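Local coordinates for Afp2 (Serratia entomophila, PDB 6RBN), which forms part of the contractile sheath around the inner tube of the anti-feeding prophage, a phage-tail-like injection system, a sheath whose contraction probably drives the tube into its target, at residues Q47-W52 / V57-P62; L73-M76 / K81-L84. All blocks are in the same frame, centred on the assembly; numbering follows the deposited sequence.

Contact 1. Residues Q47-W52 / V57-P62; sequences QVFRNW and VEYPTP
Gln47 and Tyr59 approach from opposite directions and meet through a single hydrogen bond, in which the amide NE2 of Gln47 donates to the phenol OH of Tyr59 at 3.1 Å. The bond is somewhat bent, with an N-H...O angle of 147°, and the oxygen lies close to the amide plane. NE2 comes in at the edge of the Tyr59 ring, near the ring plane, while the amide itself stands steeply to that ring, the two planes 78° apart. The Gln47 chain runs extended beyond CG, which carries its amide across to the phenol. Beside this polar link, two residues further along the same strand, Phe49 supplies the apolar half. Its CZ rests 4.0 Å from Tyr59 CE2, the two side chains crossing at about a right angle, and its CE1 lies 3.9 Å from Glu58 CG. The Glu58 chain bends at chi2 (-67°), and it is CB and CG, not the carboxylate, that meet the ring.

A second shell sets these groups in place. Phe55, on the helix that joins the two segments, meets Phe49 edge-to-face and also touches the Tyr59 ring, which has a further edge-to-face neighbour in Phe67 of helix 66-75. Leu84 of strand 82-86 touches Gln47, Phe49 and Tyr59. Where the strand gives way to helix 52-58, Asn51 is the N-cap, its OD1 accepting from the backbone N of Glu54. Strand 46-49 and helix 52-58 thus follow each other directly, and the end of the helix and the residues after it pack back on the side chains of that strand, which within this chain is an edge strand of the mixed sheet.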
loop_
_atom_site.group_PDB
_atom_site.type_symbol
_atom_site.label_atom_id
_atom_site.label_comp_id
_atom_site.label_asym_id
_atom_site.label_seq_id
_atom_site.Cartn_x
_atom_site.Cartn_y
_atom_site.Cartn_z
ATOM N N GLN C 47 66.556 -30.558 58.632
ATOM C CA GLN C 47 67.210 -30.867 57.371
ATOM C C GLN C 47 66.355 -31.833 56.564
ATOM O O GLN C 47 65.620 -32.653 57.117
ATOM C CB GLN C 47 68.619 -31.418 57.602
ATOM C CG GLN C 47 68.690 -32.628 58.496
ATOM C CD GLN C 47 70.117 -33.023 58.793
ATOM O OE1 GLN C 47 71.054 -32.450 58.243
ATOM N NE2 GLN C 47 70.291 -33.992 59.680
ATOM N N VAL C 48 66.463 -31.717 55.240
ATOM C CA VAL C 48 65.531 -32.315 54.292
ATOM C C VAL C 48 66.286 -33.320 53.434
ATOM O O VAL C 48 67.298 -32.974 52.818
ATOM C CB VAL C 48 64.875 -31.243 53.404
ATOM C CG1 VAL C 48 63.903 -31.872 52.418
ATOM C CG2 VAL C 48 64.210 -30.172 54.249
ATOM N N PHE C 49 65.772 -34.546 53.368
ATOM C CA PHE C 49 66.409 -35.642 52.643
ATOM C C PHE C 49 65.404 -36.230 51.667
ATOM O O PHE C 49 64.390 -36.792 52.088
ATOM C CB PHE C 49 66.896 -36.707 53.623
ATOM C CG PHE C 49 68.061 -36.271 54.456
ATOM C CD1 PHE C 49 69.003 -35.395 53.951
ATOM C CD2 PHE C 49 68.166 -36.671 55.772
ATOM C CE1 PHE C 49 70.062 -34.979 54.725
ATOM C CE2 PHE C 49 69.217 -36.249 56.549
ATOM C CZ PHE C 49 70.166 -35.405 56.026
ATOM N N ARG C 50 65.687 -36.116 50.369
ATOM C CA ARG C 50 64.733 -36.548 49.354
ATOM C C ARG C 50 64.877 -38.013 48.972
ATOM O O ARG C 50 63.881 -38.647 48.611
ATOM C CB ARG C 50 64.867 -35.690 48.096
ATOM C CG ARG C 50 64.430 -34.254 48.287
ATOM C CD ARG C 50 64.588 -33.452 47.013
ATOM N NE ARG C 50 64.165 -32.069 47.200
ATOM C CZ ARG C 50 64.975 -31.093 47.596
ATOM N NH1 ARG C 50 66.252 -31.349 47.849
ATOM N NH2 ARG C 50 64.508 -29.861 47.741
ATOM N N ASN C 51 66.085 -38.566 49.026
ATOM C CA ASN C 51 66.295 -39.967 48.699
ATOM C C ASN C 51 67.490 -40.494 49.482
ATOM O O ASN C 51 68.058 -39.800 50.331
ATOM C CB ASN C 51 66.443 -40.163 47.182
ATOM C CG ASN C 51 67.517 -39.288 46.563
ATOM O OD1 ASN C 51 68.251 -38.585 47.247
ATOM N ND2 ASN C 51 67.598 -39.326 45.242
ATOM N N TRP C 52 67.862 -41.741 49.192
ATOM C CA TRP C 52 68.979 -42.372 49.885
ATOM C C TRP C 52 70.317 -41.784 49.457
ATOM O O TRP C 52 71.275 -41.801 50.237
ATOM C CB TRP C 52 68.946 -43.881 49.639
ATOM C CG TRP C 52 70.078 -44.644 50.249
ATOM C CD1 TRP C 52 71.127 -45.212 49.594
ATOM C CD2 TRP C 52 70.289 -44.902 51.641
ATOM N NE1 TRP C 52 71.970 -45.821 50.485
ATOM C CE2 TRP C 52 71.476 -45.646 51.750
ATOM C CE3 TRP C 52 69.585 -44.584 52.804
ATOM C CZ2 TRP C 52 71.979 -46.071 52.974
ATOM C CZ3 TRP C 52 70.084 -45.009 54.016
ATOM C CH2 TRP C 52 71.270 -45.743 54.092
ATOM N N VAL C 57 75.240 -38.504 51.585
ATOM C CA VAL C 57 76.195 -37.408 51.453
ATOM C C VAL C 57 76.442 -36.765 52.811
ATOM O O VAL C 57 77.588 -36.499 53.190
ATOM C CB VAL C 57 75.696 -36.391 50.411
ATOM C CG1 VAL C 57 76.576 -35.157 50.390
ATOM C CG2 VAL C 57 75.682 -37.023 49.037
ATOM N N GLU C 58 75.379 -36.543 53.582
ATOM C CA GLU C 58 75.517 -35.913 54.886
ATOM C C GLU C 58 75.927 -36.894 55.974
ATOM O O GLU C 58 76.439 -36.464 57.013
ATOM C CB GLU C 58 74.206 -35.231 55.278
ATOM C CG GLU C 58 73.810 -34.086 54.361
ATOM C CD GLU C 58 74.756 -32.904 54.446
ATOM O OE1 GLU C 58 75.297 -32.645 55.543
ATOM O OE2 GLU C 58 74.964 -32.235 53.412
ATOM N N TYR C 59 75.713 -38.191 55.766
ATOM C CA TYR C 59 76.115 -39.225 56.717
ATOM C C TYR C 59 76.810 -40.328 55.931
ATOM O O TYR C 59 76.193 -41.346 55.594
ATOM C CB TYR C 59 74.913 -39.756 57.491
ATOM C CG TYR C 59 74.265 -38.718 58.373
ATOM C CD1 TYR C 59 74.767 -38.436 59.633
ATOM C CD2 TYR C 59 73.158 -38.005 57.935
ATOM C CE1 TYR C 59 74.177 -37.484 60.438
ATOM C CE2 TYR C 59 72.563 -37.050 58.731
ATOM C CZ TYR C 59 73.076 -36.796 59.981
ATOM O OH TYR C 59 72.486 -35.842 60.776
ATOM N N PRO C 60 78.100 -40.161 55.626
ATOM C CA PRO C 60 78.769 -41.078 54.697
ATOM C C PRO C 60 79.168 -42.416 55.291
ATOM O O PRO C 60 79.585 -43.301 54.539
ATOM C CB PRO C 60 80.010 -40.282 54.277
ATOM C CG PRO C 60 80.305 -39.429 55.449
ATOM C CD PRO C 60 78.982 -39.059 56.045
ATOM N N THR C 61 79.051 -42.600 56.603
ATOM C CA THR C 61 79.448 -43.853 57.218
ATOM C C THR C 61 78.274 -44.469 57.972
ATOM O O THR C 61 77.442 -43.744 58.533
ATOM C CB THR C 61 80.659 -43.653 58.153
ATOM O OG1 THR C 61 81.029 -44.902 58.749
ATOM C CG2 THR C 61 80.388 -42.610 59.234
ATOM N N PRO C 62 78.146 -45.800 57.951
ATOM C CA PRO C 62 77.037 -46.444 58.667
ATOM C C PRO C 62 77.172 -46.351 60.177
ATOM O O PRO C 62 78.081 -46.941 60.767
ATOM C CB PRO C 62 77.112 -47.900 58.189
ATOM C CG PRO C 62 77.822 -47.833 56.888
ATOM C CD PRO C 62 78.826 -46.738 57.044
#

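Contact 2. Residues L73-M76 / K81-L84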
loop_
_atom_site.group_PDB
_atom_site.type_symbol
_atom_site.label_atom_id
_atom_site.label_comp_id
_atom_site.label_asym_id
_atom_site.label_seq_id
_atom_site.Cartn_x
_atom_site.Cartn_y
_atom_site.Cartn_z
ATOM N N LEU C 73 66.050 -47.891 57.246
ATOM C CA LEU C 73 64.886 -48.749 57.091
ATOM C C LEU C 73 63.754 -48.030 56.371
ATOM O O LEU C 73 62.881 -48.688 55.800
ATOM C CB LEU C 73 64.456 -49.242 58.479
ATOM C CG LEU C 73 63.572 -50.458 58.769
ATOM C CD1 LEU C 73 62.101 -50.168 58.653
ATOM C CD2 LEU C 73 63.966 -51.607 57.861
ATOM N N TRP C 74 63.768 -46.695 56.370
ATOM C CA TRP C 74 62.788 -45.919 55.615
ATOM C C TRP C 74 63.042 -46.000 54.118
ATOM O O TRP C 74 62.132 -46.308 53.341
ATOM C CB TRP C 74 62.813 -44.457 56.067
ATOM C CG TRP C 74 61.969 -43.556 55.218
ATOM C CD1 TRP C 74 62.403 -42.705 54.247
ATOM C CD2 TRP C 74 60.548 -43.418 55.260
ATOM N NE1 TRP C 74 61.343 -42.049 53.680
ATOM C CE2 TRP C 74 60.192 -42.468 54.287
ATOM C CE3 TRP C 74 59.542 -44.005 56.028
ATOM C CZ2 TRP C 74 58.876 -42.097 54.058
ATOM C CZ3 TRP C 74 58.243 -43.625 55.809
ATOM C CH2 TRP C 74 57.917 -42.685 54.831
ATOM N N PHE C 75 64.271 -45.707 53.690
ATOM C CA PHE C 75 64.546 -45.569 52.268
ATOM C C PHE C 75 64.638 -46.897 51.536
ATOM O O PHE C 75 64.570 -46.909 50.304
ATOM C CB PHE C 75 65.837 -44.784 52.037
ATOM C CG PHE C 75 65.724 -43.327 52.357
ATOM C CD1 PHE C 75 64.999 -42.485 51.533
ATOM C CD2 PHE C 75 66.385 -42.785 53.440
ATOM C CE1 PHE C 75 64.899 -41.144 51.815
ATOM C CE2 PHE C 75 66.291 -41.444 53.724
ATOM C CZ PHE C 75 65.553 -40.623 52.907
ATOM N N MET C 76 64.786 -48.010 52.245
ATOM C CA MET C 76 64.858 -49.304 51.584
ATOM C C MET C 76 63.488 -49.912 51.324
ATOM O O MET C 76 63.413 -51.052 50.860
ATOM C CB MET C 76 65.715 -50.275 52.397
ATOM C CG MET C 76 65.140 -50.679 53.725
ATOM S SD MET C 76 66.228 -51.818 54.598
ATOM C CE MET C 76 66.024 -53.295 53.609
ATOM N N LYS C 81 60.522 -37.865 50.432
ATOM C CA LYS C 81 61.207 -36.869 51.229
ATOM C C LYS C 81 60.795 -36.996 52.691
ATOM O O LYS C 81 59.685 -37.425 53.014
ATOM C CB LYS C 81 60.933 -35.460 50.702
ATOM C CG LYS C 81 59.515 -34.971 50.845
ATOM C CD LYS C 81 59.369 -33.604 50.211
ATOM C CE LYS C 81 60.106 -32.551 51.020
ATOM N NZ LYS C 81 59.904 -31.183 50.471
ATOM N N CYS C 82 61.723 -36.654 53.574
ATOM C CA CYS C 82 61.531 -36.828 55.002
ATOM C C CYS C 82 62.440 -35.849 55.720
ATOM O O CYS C 82 63.388 -35.317 55.139
ATOM C CB CYS C 82 61.826 -38.263 55.430
ATOM S SG CYS C 82 63.517 -38.735 55.109
ATOM N N TYR C 83 62.136 -35.612 56.991
ATOM C CA TYR C 83 62.735 -34.527 57.753
ATOM C C TYR C 83 63.389 -35.079 59.009
ATOM O O TYR C 83 62.764 -35.844 59.750
ATOM C CB TYR C 83 61.673 -33.491 58.136
ATOM C CG TYR C 83 61.048 -32.736 56.978
ATOM C CD1 TYR C 83 61.707 -32.579 55.772
ATOM C CD2 TYR C 83 59.772 -32.214 57.089
ATOM C CE1 TYR C 83 61.118 -31.905 54.719
ATOM C CE2 TYR C 83 59.182 -31.539 56.041
ATOM C CZ TYR C 83 59.860 -31.387 54.861
ATOM O OH TYR C 83 59.279 -30.715 53.815
ATOM N N LEU C 84 64.644 -34.702 59.245
ATOM C CA LEU C 84 65.277 -34.878 60.550
ATOM C C LEU C 84 65.157 -33.584 61.335
ATOM O O LEU C 84 65.790 -32.581 60.996
ATOM C CB LEU C 84 66.742 -35.278 60.433
ATOM C CG LEU C 84 67.058 -36.735 60.167
ATOM C CD1 LEU C 84 68.558 -36.913 60.044
ATOM C CD2 LEU C 84 66.506 -37.566 61.309
#
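A chi1 of 62° sets Cys82 SG between its own backbone N and carbonyl carbon, and from there the sulfur reaches the two aromatic rings of Trp74 and Phe75. The rings are delivered by different chi1 wells at successive residues: Trp74 holds CG away from its backbone N (chi1 172°), whereas Phe75 holds CG beside it (chi1 -71°). The result is a pair of Cys sulfur-aromatic contacts that pack the end of helix 66-75 against strand 82-86, part of the helix layer packed on the mixed sheet of this sheath protein.

Neither ring presents a clean face or edge to the sulfur. SG lies 4.7 Å from the centroid of the five-membered ring of Trp74 and 4.6 Å from the centroid of the Phe75 ring, oblique to both. The rings also meet each other: Trp74 CD1 sits over the centre of one Phe75 face, 3.7 Å above its plane, and Phe75 CE1 lies at the edge of the indole. The two aromatics thus pack on each other as well as on the same sulfur.

Further packing comes from the adjoining strand 30-34, where Phe32 meets the Trp74 ring edge-to-face and both Phe32 and Pro30 touch Cys82. Leu71, earlier on the helix, touches Cys82 as well. The CB of Cys82 also takes part in the cluster, lying 4.2 Å from NE1 of Trp74, while its SG comes to 3.5 Å from CZ of Phe75.

In the fold
Both contacts pack a helix end, in contact 1 together with the residues just after it, on the same mixed sheet, and both are largely buried, but they differ in chemistry. Contact 1 works at strand 46-49, outermost within this chain, and combines a side-chain hydrogen bond and apolar packing with one exposed member, Glu58. Contact 2, nearer the centre of the chain, lies on the inner strand 82-86 and relies on sulfur and aromatic groups, all three of its touching residues being buried. The two follow in series along the chain, and the centres of contact 1 and contact 2 are about 9 Å apart. Probable backbone hydrogen bonds from Cys82 N to Phe49 O and from Leu84 N to Gln47 O join the two strands directly.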